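Local coordinates for protein methyl-coenzyme M reductase I beta subunit (Methanosarcina barkeri, PDB 1E6Y) that forms part of methyl-coenzyme M reductase I, the nickel F430 enzyme that reduces methyl-coenzyme M with coenzyme B and releases methane in the last step of methanogenesis, at residues A133-Q136 against T137-M141; S208-S211 against S212-Q216; A395-A398 against G399-F403. All blocks are in the same frame, centred on the assembly; numbering follows the deposited sequence. Where two conformers were deposited one is given.

Contact 1. Residues A133-Q136 against T137-M141; sequences AVTQ and TIMDM
Gln136 reaches forward along the helix to Asp140, one turn further on. Its CB starts out against the backbone N of Thr137. CG is anti to the backbone N of Gln136 (chi1 177°), which lays it beside the carbonyl carbon, on the side of the next turn. Gln136 CG already comes within 3.8 Å of Asp140 OD2. The chain then bends at chi2 (71°) and turns the amide across the carboxylate. CD passes the same oxygen without bonding to it. At the tip, Gln136 NE2 gives a hydrogen bond to Asp140 OD2 at 2.9 Å. The acceptor lies close to the amide plane, but OD2 is met from above the plane of its own carboxylate, and the two flat groups are clearly twisted against each other. OE1 serves another partner, an aromatic side chain of another protein chain. Both ends of the amide are therefore held, which should fix its rotation.

Thr137 folds back on the preceding turn. Thr137 OG1 donates to Ala133 O at 2.8 Å, while its backbone N reaches the same oxygen from the opposite face of the carbonyl plane. Two bonds thus grip Ala133 O. Asn84 also bonds to OG1. Val134 and Ile138 lie side by side, with CG1 of Val134 3.9 Å from CD1 of Ile138. Thr135 CG2 meets Met139 CE at the same 3.9 Å. Helices 46-55 and 149-157 continue these apolar surfaces, and Gln245 of the gamma subunit packs on Gln136 and Asp140. Backbone bonds from Ile138, Met139 and Asp140 to the residues four before them complete the arrangement. It is the i to i+4 pattern of a regular alpha-helix, here in the last turns of helix 125-141.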
loop_
_atom_site.group_PDB
_atom_site.type_symbol
_atom_site.label_atom_id
_atom_site.label_comp_id
_atom_site.label_asym_id
_atom_site.label_seq_id
_atom_site.Cartn_x
_atom_site.Cartn_y
_atom_site.Cartn_z
ATOM N N ALA E 133 -20.614 20.432 4.324
ATOM C CA ALA E 133 -21.858 21.200 4.319
ATOM C C ALA E 133 -22.941 20.509 5.140
ATOM O O ALA E 133 -23.597 21.143 5.968
ATOM C CB ALA E 133 -22.333 21.414 2.890
ATOM N N VAL E 134 -23.087 19.198 4.946
ATOM C CA VAL E 134 -24.042 18.405 5.718
ATOM C C VAL E 134 -23.673 18.377 7.204
ATOM O O VAL E 134 -24.527 18.596 8.062
ATOM C CB VAL E 134 -24.133 16.956 5.173
ATOM C CG1 VAL E 134 -25.051 16.113 6.045
ATOM C CG2 VAL E 134 -24.648 16.971 3.746
ATOM N N THR E 135 -22.384 18.201 7.496
ATOM C CA THR E 135 -21.896 18.170 8.877
ATOM C C THR E 135 -22.175 19.489 9.603
ATOM O O THR E 135 -22.725 19.488 10.708
ATOM C CB THR E 135 -20.377 17.872 8.928
ATOM O OG1 THR E 135 -20.117 16.604 8.312
ATOM C CG2 THR E 135 -19.885 17.832 10.368
ATOM N N GLN E 136 -21.834 20.608 8.963
ATOM C CA GLN E 136 -22.082 21.934 9.528
ATOM C C GLN E 136 -23.576 22.207 9.713
ATOM O O GLN E 136 -23.988 22.755 10.741
ATOM C CB GLN E 136 -21.470 23.016 8.633
ATOM C CG GLN E 136 -21.730 24.444 9.111
ATOM C CD GLN E 136 -20.950 24.800 10.367
ATOM O OE1 GLN E 136 -19.720 24.736 10.382
ATOM N NE2 GLN E 136 -21.659 25.221 11.409
ATOM N N THR E 137 -24.379 21.793 8.734
ATOM C CA THR E 137 -25.824 22.007 8.774
ATOM C C THR E 137 -26.481 21.271 9.940
ATOM O O THR E 137 -27.313 21.842 10.648
ATOM C CB THR E 137 -26.488 21.569 7.446
ATOM O OG1 THR E 137 -26.012 22.397 6.378
ATOM C CG2 THR E 137 -28.012 21.690 7.532
ATOM N N ILE E 138 -26.068 20.026 10.168
ATOM C CA ILE E 138 -26.610 19.229 11.266
ATOM C C ILE E 138 -26.160 19.777 12.620
ATOM O O ILE E 138 -26.959 19.876 13.556
ATOM C CB ILE E 138 -26.193 17.744 11.139
ATOM C CG1 ILE E 138 -26.837 17.132 9.891
ATOM C CG2 ILE E 138 -26.610 16.964 12.383
ATOM C CD1 ILE E 138 -26.456 15.688 9.646
ATOM N N MET E 139 -24.904 20.206 12.693
ATOM C CA MET E 139 -24.354 20.783 13.916
ATOM C C MET E 139 -25.178 21.993 14.354
ATOM O O MET E 139 -25.564 22.103 15.517
ATOM C CB MET E 139 -22.899 21.205 13.690
ATOM C CG MET E 139 -22.024 21.134 14.933
ATOM S SD MET E 139 -21.612 19.442 15.404
ATOM C CE MET E 139 -20.575 18.947 14.017
ATOM N N ASP E 140 -25.519 22.843 13.392
ATOM C CA ASP E 140 -26.284 24.059 13.660
ATOM C C ASP E 140 -27.758 23.785 13.937
ATOM O O ASP E 140 -28.314 24.284 14.914
ATOM C CB ASP E 140 -26.163 25.024 12.479
ATOM C CG ASP E 140 -24.805 25.692 12.404
ATOM O OD1 ASP E 140 -24.154 25.867 13.456
ATOM O OD2 ASP E 140 -24.390 26.055 11.286
ATOM N N MET E 141 -28.379 22.982 13.078
ATOM C CA MET E 141 -29.824 22.768 13.115
ATOM C C MET E 141 -30.281 22.103 14.406
ATOM O O MET E 141 -31.355 22.411 14.927
ATOM C CB MET E 141 -30.258 21.915 11.920
ATOM C CG MET E 141 -31.754 21.675 11.834
ATOM S SD MET E 141 -32.207 20.876 10.292
ATOM C CE MET E 141 -32.105 22.266 9.157
#

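Contact 2. Residues S208-S211 against S212-Q216; sequences SALS and SIYEQ
Leu210 lies alongside Tyr214, one helical turn on, and both side chains point the same way. CG of Leu210 is anti to its backbone N (chi1 -177°), which carries the branched end forward to the ring. Leu210 CG comes within 3.7 Å of Tyr214 CE1. Leu210 CD1 stands over the Tyr214 ring, off centre, 4.3 Å from the ring centroid in a CH-pi contact. Ile34 of helix 29-40 touches both residues. The far end of the tyrosine is held by a hydrogen bond between OH and Thr38 of that same helix.

Ser211 meets Glu215, one turn on. Ser211 O accepts from Glu215 N at 2.7 Å, in a nearly straight bond with an N-H...O angle of 165°. CG of Glu215 also rests 3.4 Å from Ser211 O and passes near Ser211 OG. The carboxylate is directed elsewhere, to a salt bridge with Arg189. Helix 387-395 covers the Ser211 side chain through Ile387, Pro388 and Cys391.

Ser212 turns back to the preceding turn. Ser212 N bonds to Ser208 O at 2.9 Å. In one of its two deposited conformers, OG adds a bond to that oxygen from the opposite face of the carbonyl plane. This second bond is doubtful as a permanent feature.

The chemistry is mixed round this buried part of helix 204-221. An apolar side faces helix 29-40, and serines on another side pack on helix 387-395. Since the glutamate is buried too, its salt bridge probably offsets the cost of burying charge.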
loop_
_atom_site.group_PDB
_atom_site.type_symbol
_atom_site.label_atom_id
_atom_site.label_comp_id
_atom_site.label_asym_id
_atom_site.label_seq_id
_atom_site.Cartn_x
_atom_site.Cartn_y
_atom_site.Cartn_z
ATOM N N SER E 208 -24.291 0.869 -22.028
ATOM C CA SER E 208 -23.044 0.717 -22.767
ATOM C C SER E 208 -22.580 2.049 -23.364
ATOM O O SER E 208 -21.379 2.322 -23.416
ATOM C CB SER E 208 -23.184 -0.352 -23.861
ATOM O OG SER E 208 -24.280 -0.094 -24.719
ATOM N N ALA E 209 -23.529 2.926 -23.685
ATOM C CA ALA E 209 -23.196 4.244 -24.221
ATOM C C ALA E 209 -22.516 5.119 -23.173
ATOM O O ALA E 209 -21.461 5.705 -23.432
ATOM C CB ALA E 209 -24.448 4.930 -24.740
ATOM N N LEU E 210 -23.109 5.184 -21.982
ATOM C CA LEU E 210 -22.546 5.970 -20.887
ATOM C C LEU E 210 -21.190 5.421 -20.453
ATOM O O LEU E 210 -20.245 6.183 -20.228
ATOM C CB LEU E 210 -23.509 5.991 -19.693
ATOM C CG LEU E 210 -23.073 6.837 -18.490
ATOM C CD1 LEU E 210 -22.787 8.268 -18.923
ATOM C CD2 LEU E 210 -24.155 6.809 -17.430
ATOM N N SER E 211 -21.090 4.095 -20.374
ATOM C CA SER E 211 -19.836 3.436 -20.025
ATOM C C SER E 211 -18.739 3.733 -21.046
ATOM O O SER E 211 -17.596 3.988 -20.675
ATOM C CB SER E 211 -20.048 1.924 -19.914
ATOM O OG SER E 211 -18.822 1.256 -19.679
ATOM N N SER E 212 -19.105 3.742 -22.324
ATOM C CA SER E 212 -18.167 4.061 -23.398
ATOM C C SER E 212 -17.634 5.485 -23.254
ATOM O O SER E 212 -16.445 5.736 -23.450
ATOM C CB SER E 212 -18.849 3.900 -24.757
ATOM O OG SER E 212 -19.240 2.555 -24.974
ATOM N N ILE E 213 -18.522 6.406 -22.892
ATOM C CA ILE E 213 -18.147 7.797 -22.669
ATOM C C ILE E 213 -17.137 7.907 -21.529
ATOM O O ILE E 213 -16.089 8.533 -21.684
ATOM C CB ILE E 213 -19.399 8.654 -22.367
ATOM C CG1 ILE E 213 -20.230 8.806 -23.646
ATOM C CG2 ILE E 213 -18.999 10.022 -21.812
ATOM C CD1 ILE E 213 -21.630 9.317 -23.416
ATOM N N TYR E 214 -17.397 7.195 -20.434
ATOM C CA TYR E 214 -16.485 7.194 -19.293
ATOM C C TYR E 214 -15.167 6.503 -19.638
ATOM O O TYR E 214 -14.091 7.033 -19.360
ATOM C CB TYR E 214 -17.128 6.494 -18.091
ATOM C CG TYR E 214 -18.202 7.299 -17.385
ATOM C CD1 TYR E 214 -19.351 6.674 -16.901
ATOM C CD2 TYR E 214 -18.029 8.661 -17.118
ATOM C CE1 TYR E 214 -20.297 7.378 -16.159
ATOM C CE2 TYR E 214 -18.972 9.374 -16.381
ATOM C CZ TYR E 214 -20.101 8.724 -15.904
ATOM O OH TYR E 214 -21.034 9.411 -15.163
ATOM N N GLU E 215 -15.260 5.328 -20.255
ATOM C CA GLU E 215 -14.080 4.540 -20.604
ATOM C C GLU E 215 -13.161 5.275 -21.569
ATOM O O GLU E 215 -11.957 5.363 -21.333
ATOM C CB GLU E 215 -14.494 3.199 -21.211
ATOM C CG GLU E 215 -14.836 2.134 -20.176
ATOM C CD GLU E 215 -13.616 1.661 -19.406
ATOM O OE1 GLU E 215 -13.281 2.277 -18.373
ATOM O OE2 GLU E 215 -12.995 0.668 -19.833
ATOM N N GLN E 216 -13.730 5.832 -22.631
ATOM C CA GLN E 216 -12.927 6.546 -23.618
ATOM C C GLN E 216 -12.403 7.877 -23.097
ATOM O O GLN E 216 -11.301 8.289 -23.453
ATOM C CB GLN E 216 -13.714 6.754 -24.915
ATOM C CG GLN E 216 -14.006 5.456 -25.676
ATOM C CD GLN E 216 -12.772 4.590 -25.890
ATOM O OE1 GLN E 216 -11.658 5.096 -26.047
ATOM N NE2 GLN E 216 -12.968 3.276 -25.901
#

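Contact 3. Residues A395-A398 against G399-F403; sequences ALDA and GTQMF
Asp397 and Thr400 cross obliquely, and the carboxylate of the first spans the turn to the second. CG of Asp397 is anti to its backbone N (chi1 -165°), which swings both oxygens over the residues that follow. Asp397 OD1 takes the hydroxyl of Thr400, with Thr400 OG1 2.7 Å away on the syn lone pair. Asp397 OD2 accepts Thr400 N at 2.8 Å, also on its syn lone pair, and the N-H...O angle is 165°. One residue is thus held by both oxygens. Thr400 OG1 sits between its own backbone N and carbonyl carbon (chi1 71°), which brings hydroxyl and amide to the same carboxylate.

Gly399 makes a different approach. Gly399 N reaches Asp397 OD2 at 2.9 Å from well above the carboxylate plane, and this bond is more bent. The bond from Asp397 to the amide two residues on defines an Asx turn, extended here by Thr400. The turn lies in the loop that leads from helix 387-395 to helix 405-416. Gly399 itself has a positive phi.

Gln401 lays its side chain against the carboxylate, with Gln401 CG 3.8 Å from Asp397 OD2. The OD1 oxygen has a further donor in Ala321 N, so at least four hydrogen bonds reach the carboxylate. Such a gathering of donors probably favours its ionised form. The gamma subunit lines the turn, with His53 against Ala398 and Arg126 against Thr400. The side chain of Gln401 lies about 13 Å from bound coenzyme B.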
loop_
_atom_site.group_PDB
_atom_site.type_symbol
_atom_site.label_atom_id
_atom_site.label_comp_id
_atom_site.label_asym_id
_atom_site.label_seq_id
_atom_site.Cartn_x
_atom_site.Cartn_y
_atom_site.Cartn_z
ATOM N N ALA E 395 -27.407 -4.476 -17.031
ATOM C CA ALA E 395 -28.704 -3.857 -17.298
ATOM C C ALA E 395 -29.752 -4.877 -17.755
ATOM O O ALA E 395 -30.939 -4.709 -17.489
ATOM C CB ALA E 395 -28.551 -2.762 -18.346
ATOM N N LEU E 396 -29.300 -5.949 -18.402
ATOM C CA LEU E 396 -30.202 -6.954 -18.967
ATOM C C LEU E 396 -30.556 -8.081 -17.999
ATOM O O LEU E 396 -31.393 -8.929 -18.311
ATOM C CB LEU E 396 -29.590 -7.557 -20.235
ATOM C CG LEU E 396 -29.550 -6.679 -21.486
ATOM C CD1 LEU E 396 -28.632 -7.310 -22.518
ATOM C CD2 LEU E 396 -30.955 -6.503 -22.046
ATOM N N ASP E 397 -29.895 -8.115 -16.845
ATOM C CA ASP E 397 -30.118 -9.181 -15.870
ATOM C C ASP E 397 -31.495 -9.072 -15.213
ATOM O O ASP E 397 -31.878 -8.011 -14.718
ATOM C CB ASP E 397 -29.026 -9.156 -14.797
ATOM C CG ASP E 397 -28.985 -10.431 -13.977
ATOM O OD1 ASP E 397 -28.307 -11.393 -14.392
ATOM O OD2 ASP E 397 -29.633 -10.475 -12.915
ATOM N N ALA E 398 -32.214 -10.189 -15.177
ATOM C CA ALA E 398 -33.581 -10.213 -14.664
ATOM C C ALA E 398 -33.659 -10.574 -13.182
ATOM O O ALA E 398 -34.741 -10.536 -12.591
ATOM C CB ALA E 398 -34.428 -11.175 -15.482
ATOM N N GLY E 399 -32.522 -10.945 -12.595
ATOM C CA GLY E 399 -32.466 -11.192 -11.162
ATOM C C GLY E 399 -31.717 -12.454 -10.768
ATOM O O GLY E 399 -32.174 -13.206 -9.906
ATOM N N THR E 400 -30.552 -12.671 -11.373
ATOM C CA THR E 400 -29.741 -13.856 -11.091
ATOM C C THR E 400 -28.602 -13.560 -10.113
ATOM O O THR E 400 -27.944 -14.480 -9.628
ATOM C CB THR E 400 -29.118 -14.443 -12.380
ATOM O OG1 THR E 400 -28.083 -13.570 -12.850
ATOM C CG2 THR E 400 -30.168 -14.604 -13.466
ATOM N N GLN E 401 -28.357 -12.278 -9.855
ATOM C CA GLN E 401 -27.167 -11.846 -9.121
ATOM C C GLN E 401 -27.428 -11.625 -7.634
ATOM O O GLN E 401 -28.468 -11.092 -7.252
ATOM C CB GLN E 401 -26.617 -10.552 -9.729
ATOM C CG GLN E 401 -26.266 -10.650 -11.207
ATOM C CD GLN E 401 -25.065 -11.536 -11.460
ATOM O OE1 GLN E 401 -25.145 -12.515 -12.203
ATOM N NE2 GLN E 401 -23.945 -11.196 -10.845
ATOM N N MET E 402 -26.440 -11.958 -6.808
ATOM C CA MET E 402 -26.480 -11.603 -5.392
ATOM C C MET E 402 -26.131 -10.134 -5.218
ATOM O O MET E 402 -26.748 -9.423 -4.422
ATOM C CB MET E 402 -25.491 -12.450 -4.588
ATOM C CG MET E 402 -25.897 -13.903 -4.440
ATOM S SD MET E 402 -27.647 -14.092 -4.077
ATOM C CE MET E 402 -27.717 -13.432 -2.415
ATOM N N PHE E 403 -25.097 -9.700 -5.926
ATOM C CA PHE E 403 -24.673 -8.314 -5.851
ATOM C C PHE E 403 -25.258 -7.533 -7.013
ATOM O O PHE E 403 -24.566 -7.166 -7.965
ATOM C CB PHE E 403 -23.149 -8.237 -5.798
ATOM C CG PHE E 403 -22.582 -8.867 -4.561
ATOM C CD1 PHE E 403 -22.184 -10.200 -4.572
ATOM C CD2 PHE E 403 -22.666 -8.205 -3.340
ATOM C CE1 PHE E 403 -21.895 -10.869 -3.388
ATOM C CE2 PHE E 403 -22.381 -8.867 -2.149
ATOM C CZ PHE E 403 -21.997 -10.203 -2.174
#

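In the fold
From the N terminus, the chain first forms contact 1, at the end of helix 125-141 in the part that belongs to the N-terminal domain family. Contact 2 follows in helix 204-221, near the centre of the chain, and contact 3 lies in the loop between helices 387-395 and 405-416. They come in series: none nests in another and none crosses. Each is local, so none closes a long loop. Contact 1 stands apart, its centre about 36 Å from that of contact 2. Contacts 2 and 3 both belong to the C-terminal domain family. Their nearest atoms are about 7 Å apart, and helix 387-395, which packs on contact 2, runs directly into contact 3. Contacts 1 and 3 also touch other subunits.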